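PDB 5IZD: D-glyceraldehyde dehydrogenase (NADP(+)), which oxidises D-glyceraldehyde to (R)-glycerate with NADP(+) as the electron acceptor, a step of the non-phosphorylated Entner-Doudoroff pathway. Local coordinates for residues Ile67-Asn78 / Trp183-Pro194. Numbering follows the deposited sequence.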
ATOM      1  N   ILE A  67     -13.314  21.710  -7.941  1.00 34.56           N
ATOM      2  CA  ILE A  67     -14.160  21.825  -9.156  1.00 34.59           C
ATOM      3  C   ILE A  67     -15.071  20.592  -9.258  1.00 33.76           C
ATOM      4  O   ILE A  67     -16.259  20.734  -9.495  1.00 34.02           O
ATOM      5  CB  ILE A  67     -13.311  21.923 -10.446  1.00 34.46           C
ATOM      6  CG1 ILE A  67     -12.511  23.219 -10.481  1.00 35.24           C
ATOM      7  CG2 ILE A  67     -14.213  21.800 -11.670  1.00 34.62           C
ATOM      8  CD1 ILE A  67     -11.369  23.242 -11.507  1.00 35.07           C
ATOM      9  N   ILE A  68     -14.525  19.399  -9.028  1.00 32.63           N
ATOM     10  CA  ILE A  68     -15.338  18.185  -9.093  1.00 31.94           C
ATOM     11  C   ILE A  68     -16.414  18.146  -7.994  1.00 32.25           C
ATOM     12  O   ILE A  68     -17.581  17.692  -8.278  1.00 31.78           O
ATOM     13  CB  ILE A  68     -14.465  16.907  -9.055  1.00 31.11           C
ATOM     14  CG1 ILE A  68     -13.568  16.819 -10.302  1.00 30.84           C
ATOM     15  CG2 ILE A  68     -15.296  15.629  -8.887  1.00 30.54           C
ATOM     16  CD1 ILE A  68     -12.334  15.973 -10.117  1.00 30.46           C
ATOM     17  N   TYR A  69     -16.066  18.612  -6.782  1.00 32.48           N
ATOM     18  CA  TYR A  69     -17.055  18.692  -5.684  1.00 33.15           C
ATOM     19  C   TYR A  69     -18.229  19.681  -5.985  1.00 34.47           C
ATOM     20  O   TYR A  69     -19.387  19.419  -5.675  1.00 34.16           O
ATOM     21  CB  TYR A  69     -16.405  19.084  -4.341  1.00 33.28           C
ATOM     22  CG  TYR A  69     -15.556  18.007  -3.628  1.00 32.58           C
ATOM     23  CD1 TYR A  69     -16.064  16.741  -3.350  1.00 32.01           C
ATOM     24  CD2 TYR A  69     -14.249  18.297  -3.200  1.00 32.58           C
ATOM     25  CE1 TYR A  69     -15.316  15.804  -2.634  1.00 31.59           C
ATOM     26  CE2 TYR A  69     -13.462  17.354  -2.527  1.00 32.04           C
ATOM     27  CZ  TYR A  69     -13.990  16.105  -2.260  1.00 31.54           C
ATOM     28  OH  TYR A  69     -13.239  15.192  -1.566  1.00 31.01           O
ATOM     29  N   ARG A  70     -17.894  20.778  -6.635  1.00 35.95           N
ATOM     30  CA  ARG A  70     -18.822  21.804  -7.068  1.00 37.85           C
ATOM     31  C   ARG A  70     -19.818  21.134  -8.014  1.00 36.99           C
ATOM     32  O   ARG A  70     -20.981  21.230  -7.798  1.00 37.31           O
ATOM     33  CB  ARG A  70     -18.067  22.920  -7.751  1.00 40.20           C
ATOM     34  CG  ARG A  70     -18.685  24.298  -7.588  1.00 43.41           C
ATOM     35  CD  ARG A  70     -17.633  25.318  -7.154  1.00 46.07           C
ATOM     36  NE  ARG A  70     -16.724  25.568  -8.238  1.00 47.05           N
ATOM     37  CZ  ARG A  70     -15.454  25.864  -8.094  1.00 48.78           C
ATOM     38  NH1 ARG A  70     -14.719  26.068  -9.163  1.00 49.17           N
ATOM     39  NH2 ARG A  70     -14.934  25.974  -6.887  1.00 49.90           N
ATOM     40  N   ALA A  71     -19.326  20.432  -9.027  1.00 35.98           N
ATOM     41  CA  ALA A  71     -20.167  19.629  -9.956  1.00 35.49           C
ATOM     42  C   ALA A  71     -21.093  18.684  -9.220  1.00 35.24           C
ATOM     43  O   ALA A  71     -22.282  18.662  -9.458  1.00 34.92           O
ATOM     44  CB  ALA A  71     -19.356  18.859 -10.962  1.00 34.67           C
ATOM     45  N   LYS A  72     -20.535  17.930  -8.288  1.00 35.18           N
ATOM     46  CA  LYS A  72     -21.370  17.124  -7.424  1.00 35.53           C
ATOM     47  C   LYS A  72     -22.522  17.930  -6.764  1.00 36.37           C
ATOM     48  O   LYS A  72     -23.661  17.503  -6.868  1.00 35.69           O
ATOM     49  CB  LYS A  72     -20.593  16.438  -6.338  1.00 35.57           C
ATOM     50  CG  LYS A  72     -21.414  15.313  -5.732  1.00 35.84           C
ATOM     51  CD  LYS A  72     -21.051  15.029  -4.311  1.00 36.63           C
ATOM     52  CE  LYS A  72     -21.393  16.148  -3.370  1.00 37.96           C
ATOM     53  NZ  LYS A  72     -21.161  15.608  -2.010  1.00 38.23           N
ATOM     54  N   GLU A  73     -22.214  19.056  -6.113  1.00 37.40           N
ATOM     55  CA  GLU A  73     -23.249  19.881  -5.459  1.00 38.93           C
ATOM     56  C   GLU A  73     -24.325  20.404  -6.451  1.00 38.41           C
ATOM     57  O   GLU A  73     -25.491  20.429  -6.092  1.00 38.27           O
ATOM     58  CB  GLU A  73     -22.663  21.072  -4.725  1.00 40.99           C
ATOM     59  CG  GLU A  73     -21.717  20.699  -3.576  1.00 42.72           C
ATOM     60  CD  GLU A  73     -20.739  21.837  -3.234  1.00 44.71           C
ATOM     61  OE1 GLU A  73     -21.148  23.032  -3.165  1.00 49.11           O
ATOM     62  OE2 GLU A  73     -19.560  21.549  -3.043  1.00 46.69           O
ATOM     63  N   LEU A  74     -23.909  20.831  -7.645  1.00 37.77           N
ATOM     64  CA  LEU A  74     -24.846  21.319  -8.692  1.00 38.02           C
ATOM     65  C   LEU A  74     -25.740  20.216  -9.197  1.00 37.49           C
ATOM     66  O   LEU A  74     -26.895  20.422  -9.356  1.00 37.51           O
ATOM     67  CB  LEU A  74     -24.110  21.956  -9.868  1.00 38.05           C
ATOM     68  CG  LEU A  74     -23.405  23.273  -9.564  1.00 38.69           C
ATOM     69  CD1 LEU A  74     -22.676  23.726 -10.808  1.00 38.67           C
ATOM     70  CD2 LEU A  74     -24.398  24.342  -9.140  1.00 39.84           C
ATOM     71  N   ILE A  75     -25.197  19.010  -9.359  1.00 36.83           N
ATOM     72  CA  ILE A  75     -25.957  17.833  -9.759  1.00 36.44           C
ATOM     73  C   ILE A  75     -26.992  17.556  -8.689  1.00 37.30           C
ATOM     74  O   ILE A  75     -28.176  17.422  -8.983  1.00 37.15           O
ATOM     75  CB  ILE A  75     -25.023  16.627 -10.058  1.00 35.39           C
ATOM     76  CG1 ILE A  75     -24.246  16.899 -11.346  1.00 35.19           C
ATOM     77  CG2 ILE A  75     -25.806  15.335 -10.191  1.00 34.84           C
ATOM     78  CD1 ILE A  75     -23.220  15.839 -11.741  1.00 34.62           C
ATOM     79  N   GLU A  76     -26.565  17.560  -7.440  1.00 38.17           N
ATOM     80  CA  GLU A  76     -27.452  17.296  -6.289  1.00 39.73           C
ATOM     81  C   GLU A  76     -28.632  18.280  -6.186  1.00 40.05           C
ATOM     82  O   GLU A  76     -29.772  17.881  -5.993  1.00 39.56           O
ATOM     83  CB  GLU A  76     -26.621  17.436  -5.035  1.00 41.70           C
ATOM     84  CG  GLU A  76     -27.048  16.671  -3.805  1.00 43.41           C
ATOM     85  CD  GLU A  76     -25.839  16.447  -2.893  1.00 44.61           C
ATOM     86  OE1 GLU A  76     -24.880  17.310  -2.810  1.00 45.51           O
ATOM     87  OE2 GLU A  76     -25.872  15.386  -2.258  1.00 46.55           O
ATOM     88  N   LYS A  77     -28.318  19.567  -6.314  1.00 40.24           N
ATOM     89  CA  LYS A  77     -29.306  20.635  -6.244  1.00 41.17           C
ATOM     90  C   LYS A  77     -30.399  20.480  -7.323  1.00 40.84           C
ATOM     91  O   LYS A  77     -31.555  20.759  -7.076  1.00 41.51           O
ATOM     92  CB  LYS A  77     -28.607  22.008  -6.405  1.00 41.83           C
ATOM     93  N   ASN A  78     -30.010  19.992  -8.496  1.00 39.87           N
ATOM     94  CA  ASN A  78     -30.878  19.911  -9.671  1.00 39.84           C
ATOM     95  C   ASN A  78     -31.172  18.491 -10.105  1.00 38.80           C
ATOM     96  O   ASN A  78     -31.524  18.271 -11.266  1.00 38.41           O
ATOM     97  CB  ASN A  78     -30.144  20.612 -10.789  1.00 40.10           C
ATOM     98  CG  ASN A  78     -29.953  22.074 -10.518  1.00 41.03           C
ATOM     99  OD1 ASN A  78     -30.873  22.830 -10.717  1.00 41.80           O
ATOM    100  ND2 ASN A  78     -28.758  22.478 -10.065  1.00 40.87           N
ATOM    101  N   TRP A 183     -26.170  16.409 -20.003  1.00 33.26           N
ATOM    102  CA  TRP A 183     -26.590  17.133 -18.805  1.00 33.57           C
ATOM    103  C   TRP A 183     -25.477  17.124 -17.690  1.00 32.99           C
ATOM    104  O   TRP A 183     -25.165  18.172 -17.076  1.00 33.30           O
ATOM    105  CB  TRP A 183     -27.918  16.588 -18.319  1.00 33.65           C
ATOM    106  CG  TRP A 183     -28.525  17.290 -17.162  1.00 34.15           C
ATOM    107  CD1 TRP A 183     -29.479  18.243 -17.219  1.00 34.72           C
ATOM    108  CD2 TRP A 183     -28.220  17.096 -15.739  1.00 33.96           C
ATOM    109  NE1 TRP A 183     -29.814  18.654 -15.946  1.00 34.99           N
ATOM    110  CE2 TRP A 183     -29.088  17.944 -15.021  1.00 34.72           C
ATOM    111  CE3 TRP A 183     -27.352  16.276 -15.036  1.00 33.66           C
ATOM    112  CZ2 TRP A 183     -29.067  18.034 -13.622  1.00 34.86           C
ATOM    113  CZ3 TRP A 183     -27.331  16.332 -13.610  1.00 33.76           C
ATOM    114  CH2 TRP A 183     -28.183  17.218 -12.931  1.00 34.35           C
ATOM    115  N   ILE A 184     -24.843  15.981 -17.515  1.00 32.18           N
ATOM    116  CA  ILE A 184     -23.742  15.846 -16.563  1.00 31.79           C
ATOM    117  C   ILE A 184     -22.572  16.708 -16.959  1.00 32.05           C
ATOM    118  O   ILE A 184     -22.065  17.450 -16.128  1.00 32.25           O
ATOM    119  CB  ILE A 184     -23.314  14.366 -16.408  1.00 31.03           C
ATOM    120  CG1 ILE A 184     -24.422  13.626 -15.669  1.00 30.98           C
ATOM    121  CG2 ILE A 184     -22.016  14.243 -15.622  1.00 30.70           C
ATOM    122  CD1 ILE A 184     -24.376  12.140 -15.821  1.00 30.51           C
ATOM    123  N   VAL A 185     -22.203  16.650 -18.236  1.00 32.24           N
ATOM    124  CA  VAL A 185     -21.141  17.460 -18.804  1.00 32.67           C
ATOM    125  C   VAL A 185     -21.366  18.948 -18.538  1.00 33.83           C
ATOM    126  O   VAL A 185     -20.428  19.661 -18.162  1.00 33.84           O
ATOM    127  CB  VAL A 185     -20.973  17.197 -20.329  1.00 32.63           C
ATOM    128  CG1 VAL A 185     -20.075  18.239 -20.990  1.00 32.99           C
ATOM    129  CG2 VAL A 185     -20.383  15.789 -20.556  1.00 31.91           C
ATOM    130  N   ARG A 186     -22.599  19.396 -18.751  1.00 34.77           N
ATOM    131  CA  ARG A 186     -22.971  20.802 -18.540  1.00 36.10           C
ATOM    132  C   ARG A 186     -22.769  21.142 -17.054  1.00 35.98           C
ATOM    133  O   ARG A 186     -22.214  22.191 -16.761  1.00 36.29           O
ATOM    134  CB  ARG A 186     -24.398  21.085 -19.032  1.00 37.31           C
ATOM    135  CG  ARG A 186     -24.877  22.557 -18.954  1.00 38.89           C
ATOM    136  CD  ARG A 186     -26.219  22.764 -19.661  1.00 40.08           C
ATOM    137  NE  ARG A 186     -26.126  22.606 -21.128  1.00 40.82           N
ATOM    138  CZ  ARG A 186     -25.761  23.558 -22.015  1.00 41.84           C
ATOM    139  NH1 ARG A 186     -25.439  24.804 -21.643  1.00 42.77           N
ATOM    140  NH2 ARG A 186     -25.721  23.260 -23.328  1.00 41.96           N
ATOM    141  N   LYS A 187     -23.102  20.231 -16.127  1.00 35.33           N
ATOM    142  CA  LYS A 187     -22.846  20.492 -14.706  1.00 35.25           C
ATOM    143  C   LYS A 187     -21.352  20.658 -14.395  1.00 34.89           C
ATOM    144  O   LYS A 187     -20.980  21.536 -13.636  1.00 35.09           O
ATOM    145  CB  LYS A 187     -23.537  19.458 -13.799  1.00 35.01           C
ATOM    146  CG  LYS A 187     -25.060  19.559 -13.844  1.00 35.61           C
ATOM    147  CD  LYS A 187     -25.578  20.732 -13.020  1.00 36.58           C
ATOM    148  CE  LYS A 187     -27.049  20.996 -13.310  1.00 37.26           C
ATOM    149  NZ  LYS A 187     -27.195  21.687 -14.626  1.00 37.85           N
ATOM    150  N   PHE A 188     -20.506  19.834 -14.996  1.00 34.31           N
ATOM    151  CA  PHE A 188     -19.060  19.997 -14.872  1.00 34.26           C
ATOM    152  C   PHE A 188     -18.571  21.338 -15.439  1.00 35.33           C
ATOM    153  O   PHE A 188     -17.727  22.050 -14.800  1.00 35.52           O
ATOM    154  CB  PHE A 188     -18.327  18.816 -15.515  1.00 33.30           C
ATOM    155  CG  PHE A 188     -18.163  17.681 -14.599  1.00 32.44           C
ATOM    156  CD1 PHE A 188     -19.175  16.761 -14.450  1.00 32.09           C
ATOM    157  CD2 PHE A 188     -17.022  17.561 -13.820  1.00 32.07           C
ATOM    158  CE1 PHE A 188     -19.031  15.675 -13.604  1.00 31.55           C
ATOM    159  CE2 PHE A 188     -16.890  16.483 -12.957  1.00 31.51           C
ATOM    160  CZ  PHE A 188     -17.904  15.541 -12.841  1.00 31.13           C
ATOM    161  N   VAL A 189     -19.099  21.687 -16.614  1.00 35.98           N
ATOM    162  CA  VAL A 189     -18.879  23.025 -17.185  1.00 37.32           C
ATOM    163  C   VAL A 189     -19.303  24.160 -16.219  1.00 38.63           C
ATOM    164  O   VAL A 189     -18.470  25.034 -15.877  1.00 39.79           O
ATOM    165  CB  VAL A 189     -19.525  23.223 -18.586  1.00 37.62           C
ATOM    166  CG1 VAL A 189     -19.279  24.641 -19.104  1.00 38.43           C
ATOM    167  CG2 VAL A 189     -18.892  22.255 -19.569  1.00 37.03           C
ATOM    168  N   GLU A 190     -20.524  24.123 -15.724  1.00 39.18           N
ATOM    169  CA  GLU A 190     -20.975  25.147 -14.784  1.00 40.46           C
ATOM    170  C   GLU A 190     -20.163  25.161 -13.475  1.00 40.26           C
ATOM    171  O   GLU A 190     -20.087  26.187 -12.837  1.00 40.97           O
ATOM    172  CB  GLU A 190     -22.473  25.006 -14.504  1.00 41.32           C
ATOM    173  CG  GLU A 190     -23.346  25.238 -15.743  1.00 42.11           C
ATOM    174  CD  GLU A 190     -24.769  24.667 -15.654  1.00 42.95           C
ATOM    175  OE1 GLU A 190     -25.583  25.013 -16.571  1.00 43.90           O
ATOM    176  OE2 GLU A 190     -25.089  23.893 -14.700  1.00 42.99           O
ATOM    177  N   ALA A 191     -19.536  24.040 -13.082  1.00 39.40           N
ATOM    178  CA  ALA A 191     -18.710  23.988 -11.880  1.00 39.23           C
ATOM    179  C   ALA A 191     -17.318  24.609 -12.085  1.00 39.69           C
ATOM    180  O   ALA A 191     -16.539  24.706 -11.104  1.00 39.71           O
ATOM    181  CB  ALA A 191     -18.579  22.555 -11.393  1.00 38.37           C
ATOM    182  N   GLY A 192     -16.968  24.984 -13.333  1.00 39.78           N
ATOM    183  CA  GLY A 192     -15.656  25.599 -13.638  1.00 39.93           C
ATOM    184  C   GLY A 192     -14.561  24.754 -14.283  1.00 39.45           C
ATOM    185  O   GLY A 192     -13.397  25.171 -14.282  1.00 39.40           O
ATOM    186  N   VAL A 193     -14.885  23.588 -14.854  1.00 38.76           N
ATOM    187  CA  VAL A 193     -13.855  22.831 -15.603  1.00 38.38           C
ATOM    188  C   VAL A 193     -13.264  23.749 -16.689  1.00 38.67           C
ATOM    189  O   VAL A 193     -13.997  24.240 -17.473  1.00 38.82           O
ATOM    190  CB  VAL A 193     -14.414  21.548 -16.264  1.00 37.71           C
ATOM    191  CG1 VAL A 193     -13.392  20.937 -17.211  1.00 37.46           C
ATOM    192  CG2 VAL A 193     -14.762  20.548 -15.196  1.00 37.39           C
ATOM    193  N   PRO A 194     -11.934  23.944 -16.727  1.00 38.74           N
ATOM    194  CA  PRO A 194     -11.385  24.835 -17.756  1.00 39.19           C
ATOM    195  C   PRO A 194     -11.586  24.346 -19.205  1.00 38.99           C
ATOM    196  O   PRO A 194     -11.776  23.120 -19.434  1.00 37.62           O
ATOM    197  CB  PRO A 194      -9.892  24.899 -17.430  1.00 39.16           C
ATOM    198  CG  PRO A 194      -9.722  24.338 -16.065  1.00 38.82           C
ATOM    199  CD  PRO A 194     -10.878  23.359 -15.892  1.00 38.26           C
TER
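Ala71 and Ala191 meet where helix 39-77 packs against the C-terminal part of helix 178-190 and the turn after it in the NADP-binding, Rossmann-type domain of this aldehyde dehydrogenase, a worked example of how small residues let helices come close. The segment axes approach to 8.2 Å at 126°, and Ala191 CB lies 3.8 Å from Ala71 CB, resting on the backbone of the first helix at Ala71 N, 3.3 Å away, and Ile67 O. The same Ala71 methyl also sits almost exactly over the centre of the Phe188 ring, 3.8 Å from the centroid, a CH-pi contact, while Ile68 CG1 comes to the edge of that ring. Phe188 and Ile68 both continue onto Leu163 of helix 153-164, tying the pair into the core.

Beyond Ala191 the chain turns through Gly192, whose positive phi closes a Schellman motif. The Ala191 carbonyl is taken up across the interface: Arg70, its chain bent twice, at chi2 and chi3, curls its guanidinium back to bring NE and NH1 side-on to Ala191 O, each at 3.0 Å. The oxygen lies 18° out of the guanidinium plane, and both bonds are well short of straight. Nearby, Ile67 CG2 rests 3.8 Å from Val193 CG2.

Toward the other end, the aliphatic part of Lys187 fills the groove beside Leu74 and Ile75, with its CB 3.6 Å from Ile75 CG1. Bends at chi2 and chi4 carry CE over one face of the Trp183 ring, toward its rim, and deliver NZ to a salt bridge with Glu190 OE2. The Trp183 indole slants against Ile75, and its NE1 bonds to Glu81. Asn78, just past the helix, folds its amide back so that ND2 donates a nearly straight bond to Leu74 O at 2.9 Å.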